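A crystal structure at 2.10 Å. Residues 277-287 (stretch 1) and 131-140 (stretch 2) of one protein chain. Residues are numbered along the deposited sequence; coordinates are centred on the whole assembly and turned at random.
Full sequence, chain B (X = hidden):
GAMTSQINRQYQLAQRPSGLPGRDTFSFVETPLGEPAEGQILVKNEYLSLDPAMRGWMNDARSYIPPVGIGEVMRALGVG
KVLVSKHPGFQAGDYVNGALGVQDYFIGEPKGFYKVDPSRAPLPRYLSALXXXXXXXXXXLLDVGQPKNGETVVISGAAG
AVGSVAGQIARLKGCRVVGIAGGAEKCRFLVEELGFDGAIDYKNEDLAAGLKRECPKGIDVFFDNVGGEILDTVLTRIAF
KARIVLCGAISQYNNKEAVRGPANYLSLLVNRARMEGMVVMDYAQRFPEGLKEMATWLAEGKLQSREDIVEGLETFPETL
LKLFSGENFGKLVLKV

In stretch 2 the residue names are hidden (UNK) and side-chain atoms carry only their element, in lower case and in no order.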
# COMPACT_ATOMS: atom_id res chain seq x y z
N GLY B 277 3.54 5.26 2.64
CA GLY B 277 4.25 5.77 3.79
C GLY B 277 4.89 7.13 3.52
O GLY B 277 5.19 7.46 2.38
N MET B 278 5.05 7.91 4.58
CA MET B 278 5.73 9.21 4.48
C MET B 278 6.50 9.52 5.75
O MET B 278 6.20 8.99 6.83
CB MET B 278 4.75 10.35 4.17
CG MET B 278 3.85 10.78 5.34
SD MET B 278 4.66 11.81 6.59
CE MET B 278 4.86 13.35 5.70
N VAL B 279 7.50 10.38 5.59
CA VAL B 279 8.32 10.87 6.68
C VAL B 279 8.49 12.39 6.50
O VAL B 279 8.79 12.86 5.40
CB VAL B 279 9.68 10.14 6.69
CG1 VAL B 279 10.76 10.95 7.34
CG2 VAL B 279 9.55 8.81 7.43
N VAL B 280 8.24 13.16 7.57
CA VAL B 280 8.11 14.63 7.44
C VAL B 280 9.40 15.30 6.94
O VAL B 280 9.35 16.28 6.21
CB VAL B 280 7.63 15.31 8.76
CG1 VAL B 280 8.64 15.14 9.87
CG2 VAL B 280 7.33 16.78 8.55
N MET B 281 10.55 14.75 7.29
CA MET B 281 11.83 15.36 6.87
C MET B 281 12.03 15.38 5.36
O MET B 281 12.78 16.21 4.85
CB MET B 281 13.00 14.65 7.53
CG MET B 281 13.46 13.35 6.75
SD MET B 281 14.18 11.86 7.61
CE MET B 281 15.92 12.31 7.66
N ASP B 282 11.34 14.49 4.65
CA ASP B 282 11.39 14.50 3.18
C ASP B 282 10.82 15.80 2.61
O ASP B 282 11.05 16.13 1.45
CB ASP B 282 10.63 13.31 2.58
CG ASP B 282 11.32 11.98 2.82
OD1 ASP B 282 12.47 11.97 3.27
OD2 ASP B 282 10.71 10.93 2.54
N TYR B 283 10.05 16.53 3.42
CA TYR B 283 9.40 17.77 2.99
C TYR B 283 10.10 19.05 3.49
O TYR B 283 9.55 20.14 3.35
CB TYR B 283 7.93 17.77 3.44
CG TYR B 283 7.08 16.74 2.73
CD1 TYR B 283 7.03 15.43 3.18
CD2 TYR B 283 6.36 17.06 1.59
CE1 TYR B 283 6.26 14.46 2.53
CE2 TYR B 283 5.60 16.10 0.93
CZ TYR B 283 5.57 14.80 1.42
OH TYR B 283 4.79 13.84 0.80
N ALA B 284 11.31 18.90 4.00
CA ALA B 284 12.07 20.01 4.61
C ALA B 284 12.10 21.27 3.75
O ALA B 284 11.93 22.37 4.26
CB ALA B 284 13.50 19.58 4.96
N GLN B 285 12.29 21.11 2.45
CA GLN B 285 12.36 22.25 1.53
C GLN B 285 11.06 23.05 1.45
O GLN B 285 11.07 24.20 1.03
CB GLN B 285 12.75 21.77 0.14
CG GLN B 285 13.00 22.87 -0.90
CD GLN B 285 13.53 22.38 -2.24
OE1 GLN B 285 14.12 21.30 -2.35
NE2 GLN B 285 13.32 23.18 -3.27
N ARG B 286 9.96 22.42 1.83
CA ARG B 286 8.65 23.05 1.75
C ARG B 286 8.14 23.52 3.11
O ARG B 286 7.04 24.04 3.21
CB ARG B 286 7.65 22.09 1.10
CG ARG B 286 7.93 21.87 -0.38
CD ARG B 286 7.16 20.69 -0.95
NE ARG B 286 5.71 20.93 -0.92
CZ ARG B 286 4.77 20.08 -1.35
NH1 ARG B 286 5.09 18.89 -1.84
NH2 ARG B 286 3.49 20.42 -1.27
N PHE B 287 8.96 23.36 4.15
CA PHE B 287 8.58 23.80 5.50
C PHE B 287 8.14 25.28 5.57
O PHE B 287 7.10 25.56 6.16
CB PHE B 287 9.68 23.55 6.52
CG PHE B 287 9.85 22.10 6.92
CD1 PHE B 287 8.96 21.11 6.50
CD2 PHE B 287 10.91 21.73 7.74
CE1 PHE B 287 9.13 19.79 6.89
CE2 PHE B 287 11.08 20.41 8.14
CZ PHE B 287 10.19 19.44 7.71
N UNK B 131 5.57 22.62 14.53
CA UNK B 131 6.72 21.73 14.57
C UNK B 131 6.50 20.47 13.73
O UNK B 131 5.68 20.45 12.81
N UNK B 132 7.23 19.42 14.06
CA UNK B 132 7.25 18.20 13.25
C UNK B 132 5.93 17.45 13.27
O UNK B 132 5.56 16.82 12.29
c UNK B 132 9.79 17.78 13.22
c UNK B 132 8.41 17.28 13.65
s UNK B 132 9.96 18.28 11.50
c UNK B 132 9.58 20.03 11.57
N UNK B 133 5.20 17.47 14.38
CA UNK B 133 3.90 16.79 14.43
C UNK B 133 2.91 17.48 13.51
O UNK B 133 2.20 16.84 12.73
c UNK B 133 3.32 16.69 15.85
o UNK B 133 3.23 17.99 16.42
c UNK B 133 4.21 15.81 16.73
N UNK B 134 2.88 18.80 13.58
CA UNK B 134 1.99 19.62 12.75
C UNK B 134 2.33 19.53 11.27
O UNK B 134 1.44 19.41 10.42
N UNK B 135 3.62 19.57 10.95
CA UNK B 135 4.07 19.44 9.56
C UNK B 135 3.88 18.01 9.03
O UNK B 135 3.65 17.80 7.85
c UNK B 135 5.73 21.39 9.52
s UNK B 135 4.73 22.40 8.42
c UNK B 135 5.51 19.88 9.39
c UNK B 135 3.15 22.57 9.26
N UNK B 136 3.97 17.02 9.91
CA UNK B 136 3.64 15.63 9.52
C UNK B 136 2.18 15.58 9.06
O UNK B 136 1.87 15.08 7.99
o UNK B 136 5.24 14.59 10.99
c UNK B 136 3.85 14.64 10.68
c UNK B 136 3.36 13.19 10.30
N UNK B 137 1.28 16.14 9.88
CA UNK B 137 -0.15 16.18 9.55
C UNK B 137 -0.36 16.89 8.24
O UNK B 137 -1.08 16.42 7.36
c UNK B 137 -0.94 16.88 10.67
N UNK B 138 0.26 18.06 8.11
CA UNK B 138 0.08 18.92 6.95
C UNK B 138 0.50 18.23 5.65
O UNK B 138 -0.30 18.12 4.71
c UNK B 138 1.43 22.27 4.01
o UNK B 138 0.28 24.19 3.20
c UNK B 138 -0.40 23.19 5.25
c UNK B 138 0.43 23.21 4.15
c UNK B 138 0.74 21.24 6.09
c UNK B 138 0.92 20.19 7.15
c UNK B 138 -0.24 22.22 6.22
c UNK B 138 1.58 21.29 4.98
N UNK B 139 1.73 17.75 5.61
CA UNK B 139 2.25 17.16 4.37
C UNK B 139 1.69 15.76 4.10
O UNK B 139 1.35 15.44 2.97
c UNK B 139 4.15 19.25 2.99
c UNK B 139 5.26 21.18 3.90
c UNK B 139 5.43 20.51 5.08
c UNK B 139 4.61 20.55 2.85
c UNK B 139 4.33 18.57 4.18
c UNK B 139 4.97 19.21 5.22
c UNK B 139 3.78 17.19 4.34
N UNK B 140 1.56 14.95 5.14
CA UNK B 140 1.00 13.59 4.99
C UNK B 140 -0.43 13.64 4.46
O UNK B 140 -0.76 12.97 3.48
c UNK B 140 1.08 12.84 6.29
O HOH W 1 6.91 12.27 9.87

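Position 131 has no side-chain atoms, which makes it Gly 131. It occupies the N-cap position right before the helix, its O accepting from N of position 135 at 2.9 Å, and it does not reach stretch 1.

Position 132 carries an unbranched chain of two carbons, a sulfur and a terminal carbon. The CA-to-CB bond of position 132 points sideways, but the end comes nearer: its sulfur lies 3.8 Å from Val 280 CG1, and its terminal carbon lies 3.8 Å from Phe 287 CE2. The order of atoms, with carbon beyond the sulfur, identifies Met 132. Its SD is 4.9 Å from the centroid of the Phe 287 ring and 52° off the ring normal, an oblique sulfur-aromatic approach.

Position 133 has one carbon bearing an oxygen and a carbon. This short branch, with its tetrahedral centre, is Thr 133; it points away and makes no contact with stretch 1. Position 134 again lacks side-chain atoms and is Gly 134, likewise without contact.

Position 135 repeats the unbranched pattern of two carbons, sulfur and carbon. The CB of position 135 sits 3.7 Å from Val 280 CG2 and 4.4 Å from Phe 287 CE1. The chain starts toward stretch 1, but its end leads away. The pattern gives Met 135.

At position 136 one carbon bears an oxygen and a carbon, with the oxygen 3.3 Å from Val 280 CB. The oxygen also lies 2.6 Å from Met 132 O, a hydrogen bond back to the preceding helical turn. This is Thr 136. A water donates to its OG1 at 3.1 Å and accepts from Val 280 N at 2.8 Å, thus linking the stretches where Val 280 CA and Thr 136 CA are 5.0 Å apart.

Position 137 has a single carbon and is Ala 137, pointing away. Position 138 has one carbon followed by a six-carbon ring bearing an oxygen, the pattern of Tyr 138; its side chain makes no contact with stretch 1, and its OH is hydrogen-bonded elsewhere in the structure.

Position 139 has one carbon and a six-carbon ring without oxygen. This ring and that of Tyr 283 are inclined by only 16°, with centroids 4.8 Å apart, but slide so that they barely overlap. The offset places each CB over the other ring: CB of position 139 is 3.7 Å from the Tyr 283 centroid, and Tyr 283 CB is 3.8 Å from the centroid of the ring at 139. At the edge of that ring, a carbon of position 139 is 3.4 Å from Arg 286 O. The bare ring makes this Phe 139, and the edge carbon is its CZ.

Position 140 has one carbon, its CB, 3.6 Å from Met 278 CG, giving Ala 140.

The contact is chiefly apolar packing, burying 534 Å² summed over both sides, with no direct hydrogen bond across it. Phe 139 contributes the largest covered area, fitting among Met 278, Tyr 283, Arg 286 and Phe 287. Val 280 packs against Met 132, Met 135 and Thr 136, while the water satisfies its backbone N and supplies a polar bridge.

Stretch 2 (131-140) GMTGMTAYFA
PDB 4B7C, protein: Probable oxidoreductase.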